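Local coordinates for Tol-Pal system protein TolB (Acinetobacter baumannii, PDB 7MX5), which is the periplasmic component of the Tol-Pal system, which probably takes part in outer membrane invagination during cell division and in keeping the outer membrane intact, at residues 29-33 with 44-48; 52-56 with 72-76. One frame throughout, in Å; residues are numbered along the deposited sequence.

Contact 1 (29-33 with 44-48)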
loop_
_atom_site.group_PDB
_atom_site.type_symbol
_atom_site.label_atom_id
_atom_site.label_comp_id
_atom_site.label_asym_id
_atom_site.label_seq_id
_atom_site.Cartn_x
_atom_site.Cartn_y
_atom_site.Cartn_z
ATOM N N TYR A 29 13.541 0.687 -19.676
ATOM C CA TYR A 29 13.551 2.099 -19.311
ATOM C C TYR A 29 12.184 2.783 -19.373
ATOM O O TYR A 29 11.972 3.708 -18.570
ATOM C CB TYR A 29 14.595 2.844 -20.166
ATOM C CG TYR A 29 14.123 3.370 -21.506
ATOM C CD1 TYR A 29 13.479 4.599 -21.612
ATOM C CD2 TYR A 29 14.351 2.651 -22.670
ATOM C CE1 TYR A 29 13.056 5.081 -22.837
ATOM C CE2 TYR A 29 13.931 3.124 -23.898
ATOM C CZ TYR A 29 13.286 4.337 -23.976
ATOM O OH TYR A 29 12.871 4.811 -25.199
ATOM N N PRO A 30 11.241 2.422 -20.257
ATOM C CA PRO A 30 9.907 3.036 -20.144
ATOM C C PRO A 30 9.225 2.731 -18.823
ATOM O O PRO A 30 8.497 3.583 -18.299
ATOM C CB PRO A 30 9.131 2.444 -21.330
ATOM C CG PRO A 30 10.144 1.916 -22.254
ATOM C CD PRO A 30 11.347 1.563 -21.451
ATOM N N ILE A 31 9.445 1.538 -18.266
ATOM C CA ILE A 31 8.905 1.221 -16.948
ATOM C C ILE A 31 9.546 2.105 -15.885
ATOM O O ILE A 31 8.867 2.599 -14.975
ATOM C CB ILE A 31 9.105 -0.274 -16.640
ATOM C CG1 ILE A 31 8.260 -1.132 -17.583
ATOM C CG2 ILE A 31 8.763 -0.575 -15.188
ATOM C CD1 ILE A 31 8.579 -2.611 -17.514
ATOM N N VAL A 32 10.859 2.325 -15.985
ATOM C CA VAL A 32 11.544 3.188 -15.028
ATOM C C VAL A 32 11.055 4.625 -15.159
ATOM O O VAL A 32 10.786 5.299 -14.156
ATOM C CB VAL A 32 13.068 3.089 -15.217
ATOM C CG1 VAL A 32 13.784 4.076 -14.307
ATOM C CG2 VAL A 32 13.543 1.669 -14.956
ATOM N N GLU A 33 10.931 5.116 -16.395
ATOM C CA GLU A 33 10.416 6.464 -16.611
ATOM C C GLU A 33 8.989 6.605 -16.099
ATOM O O GLU A 33 8.608 7.672 -15.605
ATOM C CB GLU A 33 10.492 6.814 -18.098
ATOM C CG GLU A 33 9.934 8.181 -18.457
ATOM C CD GLU A 33 9.917 8.421 -19.953
ATOM O OE1 GLU A 33 10.441 7.566 -20.696
ATOM O OE2 GLU A 33 9.382 9.462 -20.387
ATOM N N SER A 44 9.842 12.642 -14.957
ATOM C CA SER A 44 10.870 12.044 -15.795
ATOM C C SER A 44 10.435 12.072 -17.252
ATOM O O SER A 44 9.241 12.073 -17.560
ATOM C CB SER A 44 11.175 10.604 -15.364
ATOM O OG SER A 44 12.145 10.014 -16.211
ATOM N N SER A 45 11.422 12.092 -18.146
ATOM C CA SER A 45 11.160 12.125 -19.577
ATOM C C SER A 45 12.332 11.497 -20.317
ATOM O O SER A 45 13.460 11.458 -19.819
ATOM C CB SER A 45 10.919 13.555 -20.074
ATOM O OG SER A 45 10.027 13.565 -21.174
ATOM N N SER A 46 12.047 11.007 -21.526
ATOM C CA SER A 46 13.060 10.349 -22.338
ATOM C C SER A 46 13.020 10.738 -23.810
ATOM O O SER A 46 13.885 10.286 -24.567
ATOM C CB SER A 46 12.924 8.821 -22.226
ATOM O OG SER A 46 11.721 8.374 -22.824
ATOM N N LYS A 47 12.070 11.568 -24.237
ATOM C CA LYS A 47 11.875 11.822 -25.660
ATOM C C LYS A 47 12.569 13.099 -26.121
ATOM O O LYS A 47 13.565 13.040 -26.848
ATOM C CB LYS A 47 10.381 11.885 -25.979
ATOM C CG LYS A 47 9.703 10.524 -25.992
ATOM C CD LYS A 47 10.335 9.609 -27.028
ATOM C CE LYS A 47 9.370 8.523 -27.475
ATOM N NZ LYS A 47 10.050 7.208 -27.629
ATOM N N ASN A 48 12.048 14.258 -25.714
ATOM C CA ASN A 48 12.592 15.549 -26.141
ATOM C C ASN A 48 13.858 15.856 -25.337
ATOM O O ASN A 48 13.910 16.754 -24.496
ATOM C CB ASN A 48 11.548 16.646 -25.984
ATOM C CG ASN A 48 10.492 16.604 -27.071
ATOM O OD1 ASN A 48 10.645 15.908 -28.075
ATOM N ND2 ASN A 48 9.412 17.351 -26.876
HETATM O O HOH W 1 7.523 10.902 -19.455
#
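Glu33, in helix 29-37, reaches across to Ser44 and Ser45 of strand 43-45 and Ser46 just beyond it, tying together the helix and second strand of the beta-alpha-beta unit formed by strand 16-19, helix 29-37 and strand 43-45 in the TolB amino-terminal domain. With CG anti to the backbone N (chi1 178°) and the chain extended beyond it, the carboxylate is carried clear of the helix to the strand. Ser46 OG donates to Glu33 OE1 over 2.6 Å, arriving on the syn side but 31° out of the carboxylate plane. The other oxygen is engaged through water: one molecule donates both to Glu33 OE2, at 2.5 Å, and to Ser44 O, so each carboxylate oxygen has its own link to residues 44-46. Ser44 OG plays a different part, being hydrogen-bonded to Ile17 O of the neighbouring strand.

Van der Waals contacts fill in around these bonds. The CG methylene of Glu33 lies 3.6 Å from Ser44 OG, and Ile19 of strand 16-19 touches the side chains of Tyr29, Glu33, Ser44 and Ser46. Tyr29 presents the edge of its ring to Ser46, whose OG sits near the ring plane, 3.6 Å from Tyr29 CE1.

Contact 2 (52-56 with 72-76)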
loop_
_atom_site.group_PDB
_atom_site.type_symbol
_atom_site.label_atom_id
_atom_site.label_comp_id
_atom_site.label_asym_id
_atom_site.label_seq_id
_atom_site.Cartn_x
_atom_site.Cartn_y
_atom_site.Cartn_z
ATOM N N ASN A 52 22.964 13.876 -25.335
ATOM C CA ASN A 52 23.120 12.442 -25.572
ATOM C C ASN A 52 24.219 11.927 -24.654
ATOM O O ASN A 52 25.390 12.283 -24.824
ATOM C CB ASN A 52 23.452 12.158 -27.038
ATOM C CG ASN A 52 23.339 10.688 -27.387
ATOM O OD1 ASN A 52 22.536 9.959 -26.804
ATOM N ND2 ASN A 52 24.145 10.244 -28.345
ATOM N N ALA A 53 23.845 11.096 -23.684
ATOM C CA ALA A 53 24.781 10.523 -22.730
ATOM C C ALA A 53 24.596 9.012 -22.682
ATOM O O ALA A 53 23.608 8.467 -23.182
ATOM C CB ALA A 53 24.598 11.129 -21.331
ATOM N N ALA A 54 25.562 8.333 -22.070
ATOM C CA ALA A 54 25.541 6.880 -21.975
ATOM C C ALA A 54 26.303 6.464 -20.720
ATOM O O ALA A 54 26.593 7.286 -19.846
ATOM C CB ALA A 54 26.125 6.244 -23.242
ATOM N N ILE A 55 26.626 5.172 -20.635
ATOM C CA ILE A 55 27.337 4.642 -19.479
ATOM C C ILE A 55 28.749 5.209 -19.444
ATOM O O ILE A 55 29.500 5.111 -20.424
ATOM C CB ILE A 55 27.356 3.106 -19.518
ATOM C CG1 ILE A 55 25.984 2.545 -19.141
ATOM C CG2 ILE A 55 28.434 2.559 -18.591
ATOM C CD1 ILE A 55 25.574 2.840 -17.717
ATOM N N ASN A 56 29.113 5.811 -18.310
ATOM C CA ASN A 56 30.435 6.392 -18.085
ATOM C C ASN A 56 30.799 7.442 -19.130
ATOM O O ASN A 56 31.983 7.692 -19.377
ATOM C CB ASN A 56 31.516 5.306 -18.022
ATOM C CG ASN A 56 31.453 4.496 -16.741
ATOM O OD1 ASN A 56 30.695 4.819 -15.827
ATOM N ND2 ASN A 56 32.253 3.439 -16.670
ATOM N N VAL A 72 19.746 9.676 -16.043
ATOM C CA VAL A 72 19.858 8.234 -15.847
ATOM C C VAL A 72 20.269 7.598 -17.167
ATOM O O VAL A 72 19.659 7.869 -18.209
ATOM C CB VAL A 72 18.538 7.626 -15.337
ATOM C CG1 VAL A 72 18.651 6.112 -15.237
ATOM C CG2 VAL A 72 18.161 8.227 -13.995
ATOM N N THR A 73 21.296 6.755 -17.122
ATOM C CA THR A 73 21.773 6.027 -18.287
ATOM C C THR A 73 21.770 4.534 -17.989
ATOM O O THR A 73 21.737 4.113 -16.830
ATOM C CB THR A 73 23.181 6.480 -18.691
ATOM O OG1 THR A 73 23.989 6.633 -17.517
ATOM C CG2 THR A 73 23.116 7.809 -19.425
ATOM N N GLY A 74 21.803 3.729 -19.049
ATOM C CA GLY A 74 21.739 2.291 -18.874
ATOM C C GLY A 74 22.218 1.530 -20.086
ATOM O O GLY A 74 22.238 2.045 -21.209
ATOM N N GLN A 75 22.603 0.279 -19.840
ATOM C CA GLN A 75 23.065 -0.638 -20.875
ATOM C C GLN A 75 22.516 -2.022 -20.570
ATOM O O GLN A 75 22.644 -2.505 -19.442
ATOM C CB GLN A 75 24.596 -0.677 -20.941
ATOM C CG GLN A 75 25.151 -1.350 -22.186
ATOM C CD GLN A 75 26.258 -0.548 -22.840
ATOM O OE1 GLN A 75 26.019 0.521 -23.402
ATOM N NE2 GLN A 75 27.479 -1.065 -22.778
ATOM N N ILE A 76 21.908 -2.657 -21.569
ATOM C CA ILE A 76 21.290 -3.969 -21.411
ATOM C C ILE A 76 22.069 -4.978 -22.242
ATOM O O ILE A 76 22.280 -4.775 -23.445
ATOM C CB ILE A 76 19.805 -3.946 -21.811
ATOM C CG1 ILE A 76 18.955 -3.437 -20.647
ATOM C CG2 ILE A 76 19.336 -5.333 -22.234
ATOM C CD1 ILE A 76 17.553 -3.040 -21.039
#
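A loop segment packs over one face of a sheet strand here, by van der Waals contact with no hydrogen bond between the two: residues 53-55, in the loop that leads from strand 43-45 to helix 60-65, cross strand 70-78, the middle strand of the mixed sheet in the TolB amino-terminal domain. Residues 53-55 and 73-75 run 49° apart, and the nearest CA atoms are those of Ala54 and Thr73, 5.3 Å from each other. Thr73 stands up from the strand under the loop. Its methyl carbon CG2, which the side-chain torsion sets anti to the carbonyl carbon and against the loop, lies 3.5 Å from Ala54 O and 4.1 Å from Ala53 CB. Farther along, Ile55 lays its CG1 arm across the strand: CG1 is 3.9 Å from Gln75 CB, while CD1 comes over the backbone of Gly74, 4.0 Å from Gly74 CA.

The polar ends look to other parts of the domain. Gln75 OE1 is bonded to Asn23 ND2, and Thr73 OG1 makes a weak hydrogen bond to Gln88 OE1 of strand 83-91, which Ile55 also touches. Across the loop and strand themselves, attachment therefore rests on methyl and methylene packing against side chains and main chain.

Contacts 1 and 2 both belong to the TolB amino-terminal domain, with centres about 13 Å apart, and follow one another along the chain: contact 1 closes before contact 2 opens. Both reach the same mixed sheet, ordered 43-45, 16-19, 70-78, 83-91, 96-105. The 29-33 with 44-48 pairing joins a helix to the outermost strand 43-45, whereas that of 52-56 with 72-76 lies at the central strand 70-78, with strand 16-19 between strands 43-45 and 70-78. On leaving the edge strand, the chain runs through the loop of contact 2 before helix 60-65 and strand 70-78. The helix is thus joined to an edge strand and the later loop to the central strand of one sheet.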